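Local coordinates for C24 protein (Bizionia argentinensis JUB59, PDB 6OV6), which probably forms the receptor-binding tip of a temperate bacteriophage's long tail fibre, a trimer that binds manganese, at the interface of chains A and B. Numbering follows the deposited sequence. Chains: chain A/B, C24 protein.

Contact 1: the interface of chains A and B. Residues chain A 268, 270; chain B 158-160, 163, 165, 179.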
# COMPACT_ATOMS: atom_id res chain seq x y z
N TYR A 268 -0.20 -2.98 8.29
CA TYR A 268 -0.33 -4.37 8.74
C TYR A 268 0.78 -5.15 8.03
O TYR A 268 0.88 -5.12 6.80
CB TYR A 268 -1.72 -4.91 8.35
CG TYR A 268 -2.12 -6.16 9.11
CD1 TYR A 268 -3.10 -6.11 10.10
CD2 TYR A 268 -1.54 -7.40 8.82
CE1 TYR A 268 -3.51 -7.27 10.78
CE2 TYR A 268 -1.92 -8.55 9.51
CZ TYR A 268 -2.88 -8.47 10.51
OH TYR A 268 -3.26 -9.62 11.18
N LEU A 270 2.70 -8.11 6.43
CA LEU A 270 2.55 -9.39 5.74
C LEU A 270 3.87 -9.65 5.00
O LEU A 270 4.57 -8.70 4.63
CB LEU A 270 1.37 -9.39 4.74
CG LEU A 270 -0.04 -9.21 5.30
CD1 LEU A 270 -1.08 -9.20 4.16
CD2 LEU A 270 -0.41 -10.34 6.29
N GLU B 158 -6.49 -12.97 8.93
CA GLU B 158 -5.90 -11.72 9.38
C GLU B 158 -6.98 -10.66 9.16
O GLU B 158 -7.75 -10.79 8.22
CB GLU B 158 -4.68 -11.34 8.50
CG GLU B 158 -3.62 -12.42 8.34
CD GLU B 158 -3.02 -12.92 9.63
OE1 GLU B 158 -2.62 -12.08 10.46
OE2 GLU B 158 -2.96 -14.16 9.82
N ASN B 159 -7.08 -9.67 10.03
CA ASN B 159 -8.07 -8.61 9.81
C ASN B 159 -7.33 -7.47 9.07
O ASN B 159 -6.65 -6.66 9.69
CB ASN B 159 -8.69 -8.11 11.14
CG ASN B 159 -9.66 -6.97 10.91
OD1 ASN B 159 -9.91 -6.55 9.77
ND2 ASN B 159 -10.18 -6.41 12.00
N LEU B 160 -7.50 -7.43 7.74
CA LEU B 160 -6.82 -6.47 6.86
C LEU B 160 -7.65 -5.24 6.50
O LEU B 160 -7.18 -4.39 5.74
CB LEU B 160 -6.30 -7.19 5.59
CG LEU B 160 -5.40 -8.39 5.82
CD1 LEU B 160 -4.94 -8.99 4.49
CD2 LEU B 160 -4.18 -8.02 6.66
N SER B 163 -6.40 -1.44 6.22
CA SER B 163 -4.95 -1.42 6.33
C SER B 163 -4.20 -1.24 5.01
O SER B 163 -4.65 -1.70 3.96
CB SER B 163 -4.46 -2.71 7.00
OG SER B 163 -4.67 -2.69 8.40
N ILE B 165 -0.74 -2.51 3.46
CA ILE B 165 0.22 -3.56 3.78
C ILE B 165 1.68 -3.05 3.75
O ILE B 165 2.07 -2.31 2.85
CB ILE B 165 0.02 -4.81 2.83
CG1 ILE B 165 -1.46 -5.30 2.81
CG2 ILE B 165 1.00 -5.93 3.23
CD1 ILE B 165 -2.12 -5.66 4.23
N GLY B 179 1.55 -9.56 11.15
CA GLY B 179 0.51 -8.98 11.99
C GLY B 179 0.91 -7.80 12.84
O GLY B 179 0.05 -7.23 13.49
O HOH W 1 -5.58 -9.74 12.42
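A:Tyr268 of this C24-like fibre protein inserts its phenol between chain B segments 158-160 and 179, while its backbone forms a parallel beta bridge with B:Ile165. Strand 267-275 of one subunit thereby runs beside strand 164-167 of its neighbour.

The polar contacts gather at the phenol hydroxyl. A:Tyr268 OH donates to the carboxylate oxygen OE1 of B:Glu158 at 2.6 Å, meeting it on its anti side, 20° out of the carboxylate plane. A bend at chi2 (-58°) folds the glutamate chain back, and OE1 arrives at the edge of the ring, in its plane. A water, 2.6 Å from A:Tyr268 OH, links the hydroxyl to the backbone N of B:Asn159, so the phenol is tied to chain B at two places.

The apolar contacts hold the ring from both sides. Methyl CD2 of B:Leu160 lies over one face, 3.6 Å from the centroid of the A:Tyr268 ring, in a CH-pi contact. From the other side B:Gly179 CA approaches A:Tyr268 CE2 at 3.5 Å, near the rim. A:Leu270, two residues along the strand, sets its CD1 3.7 Å from B:Ile165 CD1; the same methyl meets B:Leu160 CD1 tip to tip at 3.9 Å.

Contact 2: the interface of chains A and B. Residues chain A 204-205, 240-241; chain B 218, 220-222.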
# COMPACT_ATOMS: atom_id res chain seq x y z
N ARG A 204 3.67 60.80 29.75
CA ARG A 204 4.39 61.95 30.33
C ARG A 204 4.13 61.99 31.85
O ARG A 204 4.92 62.59 32.59
CB ARG A 204 3.99 63.29 29.66
CG ARG A 204 2.47 63.61 29.76
CD ARG A 204 2.13 65.00 29.30
NE ARG A 204 0.68 65.15 29.23
CZ ARG A 204 0.02 66.28 29.44
NH1 ARG A 204 0.67 67.39 29.75
NH2 ARG A 204 -1.31 66.30 29.37
N ASP A 205 3.00 61.37 32.31
CA ASP A 205 2.59 61.34 33.72
C ASP A 205 2.82 59.99 34.37
O ASP A 205 3.00 58.99 33.66
CB ASP A 205 1.10 61.73 33.85
CG ASP A 205 0.80 63.18 33.51
OD1 ASP A 205 1.75 63.95 33.36
OD2 ASP A 205 -0.39 63.52 33.34
N ALA A 240 6.20 71.97 31.85
CA ALA A 240 5.68 70.63 31.96
C ALA A 240 5.71 70.09 30.53
O ALA A 240 5.52 70.86 29.58
CB ALA A 240 4.21 70.67 32.41
N SER A 241 5.94 68.78 30.37
CA SER A 241 5.84 68.11 29.07
C SER A 241 4.36 68.23 28.63
O SER A 241 3.46 68.32 29.48
CB SER A 241 6.21 66.63 29.22
OG SER A 241 5.51 66.09 30.34
N LYS B 218 2.60 69.36 37.52
CA LYS B 218 1.91 68.21 38.11
C LYS B 218 2.95 67.22 38.68
O LYS B 218 3.97 66.95 38.03
CB LYS B 218 1.04 67.52 37.03
CG LYS B 218 0.30 66.26 37.50
CD LYS B 218 -0.63 65.74 36.43
CE LYS B 218 -1.21 64.39 36.85
NZ LYS B 218 -2.10 63.84 35.81
N GLY B 220 5.03 64.12 39.40
CA GLY B 220 5.31 62.93 38.59
C GLY B 220 5.19 63.10 37.08
O GLY B 220 5.31 62.13 36.34
N ARG B 221 4.95 64.33 36.62
CA ARG B 221 4.90 64.69 35.21
C ARG B 221 6.30 65.11 34.73
O ARG B 221 6.93 65.96 35.37
CB ARG B 221 3.89 65.83 34.96
CG ARG B 221 3.95 66.40 33.54
CD ARG B 221 2.78 67.32 33.25
NE ARG B 221 1.52 66.58 33.19
CZ ARG B 221 0.32 67.15 33.10
NH1 ARG B 221 0.20 68.46 33.09
NH2 ARG B 221 -0.77 66.39 33.05
N ILE B 222 6.76 64.56 33.59
CA ILE B 222 8.06 64.90 33.00
C ILE B 222 8.21 66.41 32.77
O ILE B 222 7.30 67.05 32.24
CB ILE B 222 8.33 64.12 31.67
CG1 ILE B 222 8.40 62.60 31.92
CG2 ILE B 222 9.60 64.64 30.95
CD1 ILE B 222 8.49 61.70 30.59
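Loop 218-222 of chain B docks, through B:Lys218, B:Arg221 and B:Ile222, against A:Arg204, A:Asp205 and the end of strand 238-240 of chain A. The charged core is a side-on salt bridge: B:Arg221 presents NE to A:Asp205 OD1 at 2.6 Å and NH2 to OD2 at 2.9 Å, each oxygen using its syn lone pair. Guanidinium and carboxylate are only 13° from coplanar, and both bonds are nearly straight. The arginine reaches this position with CG anti to its backbone N (chi1 171°) and a turn at chi3 (-68°). B:Lys218, stretched out beyond CG, adds a second salt bridge, bringing NZ to A:Asp205 OD2 at 3.0 Å from above the carboxylate plane, so OD2 accepts from both B:Lys218 and B:Arg221.

A:Arg204 lays its guanidinium over that of B:Arg221, with A:Arg204 NH1 3.4 Å above the centre of the B:Arg221 guanidinium; B:Lys218 CD lies over the opposite face of B:Arg221, toward its rim. The shared aspartate probably offsets much of the gathered positive charge, and A:Arg204 NH1 is steadied by the carbonyl A:Ser241 O at 3.0 Å.

Main chain closes the seam. B:Ile222 N donates to A:Arg204 O, 2.9 Å away, while B:Ile222 O receives both the backbone N and the hydroxyl OG of A:Ser241, the latter at 2.8 Å. In the fold, A:Arg204 follows strand 199-202, A:Ser241 follows strand 238-240, and B:Ile222 leads into strand 223-225, towards the far end of the elongated fibre tip.

Contact 3: the interface of chains A and B. Residues chain A 252, 254; chain B 196-198, 252-254.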
# COMPACT_ATOMS: atom_id res chain seq x y z
N HIS A 252 9.89 42.07 14.16
CA HIS A 252 10.48 40.84 14.67
C HIS A 252 9.70 39.65 14.13
O HIS A 252 8.52 39.78 13.80
CB HIS A 252 10.47 40.79 16.22
CG HIS A 252 9.15 40.37 16.78
ND1 HIS A 252 8.06 41.23 16.77
CD2 HIS A 252 8.77 39.18 17.30
CE1 HIS A 252 7.06 40.54 17.29
NE2 HIS A 252 7.44 39.30 17.61
N HIS A 254 9.85 34.90 14.48
CA HIS A 254 10.30 33.81 15.36
C HIS A 254 10.70 32.65 14.45
O HIS A 254 10.27 32.61 13.31
CB HIS A 254 9.21 33.33 16.33
CG HIS A 254 8.68 34.41 17.24
ND1 HIS A 254 9.13 34.52 18.54
CD2 HIS A 254 7.76 35.37 17.00
CE1 HIS A 254 8.45 35.54 19.06
NE2 HIS A 254 7.65 36.11 18.15
N ARG B 196 11.85 35.94 21.27
CA ARG B 196 12.40 37.11 20.59
C ARG B 196 11.99 38.39 21.32
O ARG B 196 10.96 38.45 21.99
CB ARG B 196 11.94 37.17 19.12
CG ARG B 196 12.37 35.95 18.29
CD ARG B 196 13.72 36.10 17.59
NE ARG B 196 14.04 34.91 16.81
CZ ARG B 196 14.02 34.85 15.48
NH1 ARG B 196 13.72 35.92 14.76
NH2 ARG B 196 14.33 33.71 14.86
N SER B 197 12.79 39.43 21.14
CA SER B 197 12.56 40.75 21.70
C SER B 197 12.38 41.72 20.52
O SER B 197 12.72 41.41 19.36
CB SER B 197 13.79 41.17 22.49
OG SER B 197 13.89 40.52 23.74
N ILE B 198 11.81 42.89 20.79
CA ILE B 198 11.73 43.99 19.83
C ILE B 198 12.53 45.13 20.44
O ILE B 198 12.82 45.08 21.63
CB ILE B 198 10.29 44.44 19.42
CG1 ILE B 198 9.33 44.72 20.61
CG2 ILE B 198 9.67 43.49 18.40
CD1 ILE B 198 9.45 46.15 21.33
N HIS B 252 9.70 37.23 24.31
CA HIS B 252 8.37 36.62 24.27
C HIS B 252 8.39 35.53 23.20
O HIS B 252 9.20 35.56 22.28
CB HIS B 252 7.27 37.63 23.95
CG HIS B 252 7.18 37.96 22.50
ND1 HIS B 252 8.10 38.80 21.90
CD2 HIS B 252 6.31 37.51 21.55
CE1 HIS B 252 7.78 38.83 20.62
NE2 HIS B 252 6.72 38.06 20.35
N SER B 253 7.46 34.61 23.31
CA SER B 253 7.31 33.52 22.34
C SER B 253 5.79 33.42 22.05
O SER B 253 5.01 34.25 22.53
CB SER B 253 7.83 32.22 22.94
OG SER B 253 7.97 31.25 21.92
N HIS B 254 5.38 32.41 21.27
CA HIS B 254 3.97 32.17 20.96
C HIS B 254 3.78 30.67 20.98
O HIS B 254 4.76 29.92 20.85
CB HIS B 254 3.57 32.69 19.57
CG HIS B 254 3.77 34.15 19.37
ND1 HIS B 254 2.72 35.03 19.44
CD2 HIS B 254 4.90 34.82 19.08
CE1 HIS B 254 3.24 36.23 19.20
NE2 HIS B 254 4.56 36.15 19.00
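A:His252, A:His254, B:His252 and B:His254 all lie on extended, strand-like backbone, which turns both imidazoles of each His-X-His motif to the same side. This is the manganese site: in the three-copy assembly the motifs of the subunits probably converge, and their NE2 atoms would surround the ion together.

Neighbouring rings meet edge to face. A:His252 and B:His252 come from opposite directions with planes 75° apart, and A:His252 NE2 lies at the edge of the B:His252 ring, in its plane. A:His254 stands perpendicular to B:His252, centroids 4.7 Å apart, and is turned 84° from B:His254. NE2 atoms from both chains drawn this close together fit shared metal coordination.

Chain B also lines the outer parts of the rings. Methyl CG2 of B:Ile198 packs 3.6 Å from A:His252 CG. The B:Arg196 chain, bent at chi2 (-91°), runs past A:His254 in the opposite direction; its CG is 3.6 Å from ring nitrogen ND1 of A:His254, and A:His254 CA lies over the centre of the guanidinium face. In the B:His252 ring, ND1 makes a weak bond to B:Arg196 O, while NE2 stands 3.1 Å from A:His254 NE2.

The three contacts follow one elongated subunit pair. Contact 1 and contact 2 are farthest apart, their C-alpha centres about 77 Å from each other; contact 3 lies between them, about 47 Å from contact 1 and about 32 Å from contact 2. They share no residues, but strand 199-202 runs between Ile198 of contact 3 and Arg204 of contact 2, and strand 245-248 lies between Ser241 of contact 2 and His252 of contact 3. With three copies in the assembly, each contact would recur between neighbouring subunits, which would hold the chains together at intervals along the presumed fibre tip.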